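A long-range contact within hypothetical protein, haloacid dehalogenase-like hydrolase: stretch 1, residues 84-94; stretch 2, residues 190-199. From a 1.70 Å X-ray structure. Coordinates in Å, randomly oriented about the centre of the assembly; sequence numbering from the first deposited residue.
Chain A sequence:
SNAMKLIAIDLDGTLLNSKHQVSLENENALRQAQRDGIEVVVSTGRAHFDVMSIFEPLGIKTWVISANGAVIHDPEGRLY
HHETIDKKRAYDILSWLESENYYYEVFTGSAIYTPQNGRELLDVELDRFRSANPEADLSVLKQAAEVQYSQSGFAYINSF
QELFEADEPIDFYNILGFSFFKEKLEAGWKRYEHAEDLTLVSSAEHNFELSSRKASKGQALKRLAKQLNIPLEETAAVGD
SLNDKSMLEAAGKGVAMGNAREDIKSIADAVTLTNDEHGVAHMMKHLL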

# COMPACT_ATOMS: atom_id res chain seq x y z
N THR A 84 -11.02 -1.58 11.39
CA THR A 84 -10.01 -1.95 12.36
C THR A 84 -9.83 -3.43 12.66
O THR A 84 -10.71 -4.25 12.42
N ILE A 85 -8.64 -3.74 13.17
CA ILE A 85 -8.29 -5.10 13.57
C ILE A 85 -8.74 -5.19 15.03
O ILE A 85 -8.44 -4.29 15.82
N ASP A 86 -9.46 -6.25 15.38
CA ASP A 86 -9.91 -6.43 16.76
C ASP A 86 -8.71 -6.26 17.67
O ASP A 86 -7.66 -6.86 17.43
N LYS A 87 -8.86 -5.46 18.72
CA LYS A 87 -7.76 -5.21 19.65
C LYS A 87 -7.10 -6.43 20.27
O LYS A 87 -5.88 -6.45 20.45
N LYS A 88 -7.88 -7.46 20.59
CA LYS A 88 -7.28 -8.65 21.17
C LYS A 88 -6.46 -9.39 20.13
O LYS A 88 -5.42 -9.97 20.45
N ARG A 89 -6.92 -9.38 18.89
CA ARG A 89 -6.19 -10.03 17.81
C ARG A 89 -4.92 -9.22 17.52
O ARG A 89 -3.87 -9.79 17.24
N ALA A 90 -5.03 -7.90 17.59
CA ALA A 90 -3.87 -7.03 17.35
C ALA A 90 -2.83 -7.29 18.43
O ALA A 90 -1.63 -7.37 18.16
N TYR A 91 -3.29 -7.43 19.67
CA TYR A 91 -2.38 -7.68 20.79
C TYR A 91 -1.64 -8.99 20.53
O TYR A 91 -0.43 -9.08 20.70
N ASP A 92 -2.39 -10.00 20.11
CA ASP A 92 -1.86 -11.32 19.82
C ASP A 92 -0.77 -11.25 18.75
O ASP A 92 0.32 -11.80 18.91
N ILE A 93 -1.08 -10.58 17.64
CA ILE A 93 -0.15 -10.45 16.53
C ILE A 93 1.13 -9.71 16.92
O ILE A 93 2.23 -10.18 16.64
N LEU A 94 0.98 -8.56 17.57
CA LEU A 94 2.13 -7.77 17.96
C LEU A 94 3.00 -8.47 19.00
O LEU A 94 4.23 -8.39 18.94
N LYS A 190 2.69 -18.94 7.28
CA LYS A 190 1.99 -20.15 7.71
C LYS A 190 1.08 -19.89 8.90
O LYS A 190 -0.00 -20.48 9.01
N ARG A 191 1.52 -19.02 9.79
CA ARG A 191 0.77 -18.69 10.99
C ARG A 191 -0.55 -17.97 10.75
O ARG A 191 -1.53 -18.21 11.46
N TYR A 192 -0.60 -17.11 9.73
CA TYR A 192 -1.81 -16.34 9.46
C TYR A 192 -2.54 -16.62 8.14
O TYR A 192 -3.62 -16.09 7.92
N GLU A 193 -1.96 -17.46 7.29
CA GLU A 193 -2.59 -17.73 6.00
C GLU A 193 -4.00 -18.33 6.10
O GLU A 193 -4.79 -18.21 5.17
N HIS A 194 -4.31 -18.97 7.22
CA HIS A 194 -5.63 -19.58 7.41
C HIS A 194 -6.53 -18.81 8.38
O HIS A 194 -7.64 -19.26 8.67
N ALA A 195 -6.06 -17.67 8.88
CA ALA A 195 -6.85 -16.86 9.80
C ALA A 195 -7.98 -16.18 9.04
O ALA A 195 -7.76 -15.25 8.27
N GLU A 196 -9.21 -16.64 9.28
CA GLU A 196 -10.37 -16.11 8.59
C GLU A 196 -10.80 -14.71 9.04
O GLU A 196 -11.62 -14.07 8.38
N ASP A 197 -10.25 -14.24 10.15
CA ASP A 197 -10.59 -12.91 10.65
C ASP A 197 -9.58 -11.87 10.18
O ASP A 197 -9.67 -10.70 10.54
N LEU A 198 -8.63 -12.30 9.35
CA LEU A 198 -7.59 -11.40 8.86
C LEU A 198 -7.35 -11.49 7.36
O LEU A 198 -7.75 -12.45 6.71
N THR A 199 -6.68 -10.46 6.84
CA THR A 199 -6.29 -10.41 5.43
C THR A 199 -4.76 -10.44 5.48
O THR A 199 -4.13 -9.63 6.17

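The helix that begins at Lys87 packs against the segment running from the helical residues Arg191 and Tyr192, through two consecutive type I turns, to the strand at Leu198; together the two stretches bury 333 Å².

The dominant polar contact is a bidentate salt bridge. Arg89, whose CA-to-CB bond points toward the other stretch, adopts t and p for its first two chi angles, with chi3 between wells at 106°. Its NE donates to OD2 of Asp197 and its NH2 to OD1 of Asp197, each at 2.8 Å and nearly linear, so the carboxylate, carried on a p rotamer, meets the guanidinium at its edge. The helix start is itself capped: OD1 of Asp86 accepts from Lys88 N at 2.7 Å and, weakly, from Arg89 N at 3.3 Å.

A second, longer salt bridge joins Asp92 OD1 to Arg191 NH2 at 3.9 Å. Asp92 (t) leaves the helix sideways, but its end comes nearer the extended Arg191, which is t through chi3. Water 1 fills out this pairing: it donates to Asp92 OD1 (2.5 Å), accepts from Arg191 NH2 (3.2 Å) and hydrogen-bonds Tyr192 OH (2.8 Å). Arg191 NE also donates to Tyr192 OH at 3.1 Å, tying the phenol to the same cluster.

Apolar packing lies beside these charges. Leu198 (m, t) points toward the helix; its CD1 lies over one face of the Arg89 guanidinium, 3.6 Å from Arg89 NE, and 3.8 Å from Ile93 CD1, while its CD2 is 4.3 Å from Ile85 CG2. Both isoleucines are m, t and project sideways. Tyr192 (m) also points inward, its CE1 3.9 Å from Ile93 CG1 and 4.0 Å from Arg89 NH1, which sits at the ring edge. Ala195 CB completes the surroundings of the arginine, 3.6 Å from Arg89 NH2.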

# COMPACT_ATOMS: atom_id res chain seq x y z
CB THR A 84 -10.28 -1.25 13.71
OG1 THR A 84 -11.54 -1.69 14.22
CG2 THR A 84 -10.30 0.26 13.53
CB ILE A 85 -6.76 -5.33 13.53
CG1 ILE A 85 -6.24 -5.17 12.10
CG2 ILE A 85 -6.42 -6.71 14.09
CD1 ILE A 85 -4.71 -5.11 12.03
CB ASP A 86 -10.52 -7.83 16.93
CG ASP A 86 -10.92 -8.12 18.36
OD1 ASP A 86 -10.02 -8.31 19.21
OD2 ASP A 86 -12.14 -8.16 18.63
CB LYS A 87 -8.20 -4.24 20.75
CG LYS A 87 -8.28 -2.80 20.28
CD LYS A 87 -8.44 -1.83 21.43
CE LYS A 87 -8.35 -0.39 20.95
NZ LYS A 87 -9.37 -0.08 19.92
CB LYS A 88 -8.37 -9.56 21.75
CG LYS A 88 -8.92 -9.04 23.07
CD LYS A 88 -9.92 -10.00 23.69
CE LYS A 88 -10.26 -9.56 25.10
NZ LYS A 88 -10.71 -8.14 25.14
CB ARG A 89 -7.07 -10.12 16.55
CG ARG A 89 -6.32 -10.55 15.30
CD ARG A 89 -5.62 -11.89 15.48
NE ARG A 89 -6.31 -12.97 14.78
CZ ARG A 89 -5.85 -14.22 14.68
NH1 ARG A 89 -4.70 -14.54 15.25
NH2 ARG A 89 -6.53 -15.13 14.01
CB ALA A 90 -4.30 -5.57 17.36
CB TYR A 91 -3.17 -7.80 22.10
CG TYR A 91 -2.28 -7.90 23.32
CD1 TYR A 91 -1.86 -6.75 23.99
CD2 TYR A 91 -1.85 -9.14 23.79
CE1 TYR A 91 -1.02 -6.84 25.11
CE2 TYR A 91 -1.01 -9.24 24.91
CZ TYR A 91 -0.61 -8.08 25.56
OH TYR A 91 0.22 -8.17 26.66
CB ASP A 92 -2.99 -12.23 19.36
CG ASP A 92 -2.71 -13.69 19.62
OD1 ASP A 92 -1.69 -14.20 19.11
OD2 ASP A 92 -3.52 -14.33 20.33
CB ILE A 93 -0.81 -9.69 15.35
CG1 ILE A 93 -2.00 -10.50 14.83
CG2 ILE A 93 0.21 -9.45 14.25
CD1 ILE A 93 -2.85 -9.76 13.82
CB LEU A 94 1.68 -6.40 18.46
CG LEU A 94 0.94 -5.60 17.38
CD1 LEU A 94 0.38 -4.31 17.95
CD2 LEU A 94 1.90 -5.30 16.23
CB LYS A 190 2.99 -21.24 8.10
CG LYS A 190 3.85 -21.76 6.96
CD LYS A 190 4.81 -22.84 7.47
CE LYS A 190 5.75 -23.32 6.38
NZ LYS A 190 6.72 -24.33 6.88
CB ARG A 191 1.64 -17.85 11.94
CG ARG A 191 1.01 -17.55 13.29
CD ARG A 191 1.95 -16.70 14.14
NE ARG A 191 1.36 -16.37 15.44
CZ ARG A 191 1.25 -17.22 16.45
NH1 ARG A 191 1.69 -18.47 16.33
NH2 ARG A 191 0.70 -16.83 17.60
CB TYR A 192 -1.48 -14.85 9.53
CG TYR A 192 -0.94 -14.44 10.88
CD1 TYR A 192 -1.78 -14.37 11.99
CD2 TYR A 192 0.41 -14.16 11.06
CE1 TYR A 192 -1.29 -14.04 13.25
CE2 TYR A 192 0.92 -13.83 12.32
CZ TYR A 192 0.06 -13.77 13.40
OH TYR A 192 0.55 -13.45 14.65
CB GLU A 193 -1.68 -18.62 5.14
CG GLU A 193 -1.57 -20.07 5.57
CD GLU A 193 -0.56 -20.84 4.73
OE1 GLU A 193 -0.38 -20.48 3.55
OE2 GLU A 193 0.04 -21.81 5.24
CB HIS A 194 -5.49 -21.02 7.90
CG HIS A 194 -4.89 -21.95 6.89
ND1 HIS A 194 -5.44 -22.16 5.65
CD2 HIS A 194 -3.78 -22.74 6.95
CE1 HIS A 194 -4.70 -23.03 4.98
NE2 HIS A 194 -3.69 -23.39 5.75
CB ALA A 195 -5.96 -15.83 10.48
CB GLU A 196 -11.54 -17.08 8.74
CG GLU A 196 -11.16 -18.52 8.41
CD GLU A 196 -12.11 -19.16 7.42
OE1 GLU A 196 -12.27 -18.61 6.31
OE2 GLU A 196 -12.68 -20.22 7.74
CB ASP A 197 -10.64 -12.92 12.18
CG ASP A 197 -9.31 -13.31 12.81
OD1 ASP A 197 -8.71 -14.31 12.37
OD2 ASP A 197 -8.86 -12.62 13.75
CB LEU A 198 -6.27 -11.70 9.57
CG LEU A 198 -6.22 -11.57 11.10
CD1 LEU A 198 -4.88 -12.12 11.61
CD2 LEU A 198 -6.40 -10.11 11.49
CB THR A 199 -6.75 -9.10 4.74
OG1 THR A 199 -8.17 -9.12 4.57
CG2 THR A 199 -6.09 -8.97 3.37
O HOH W 1 -1.17 -14.34 16.67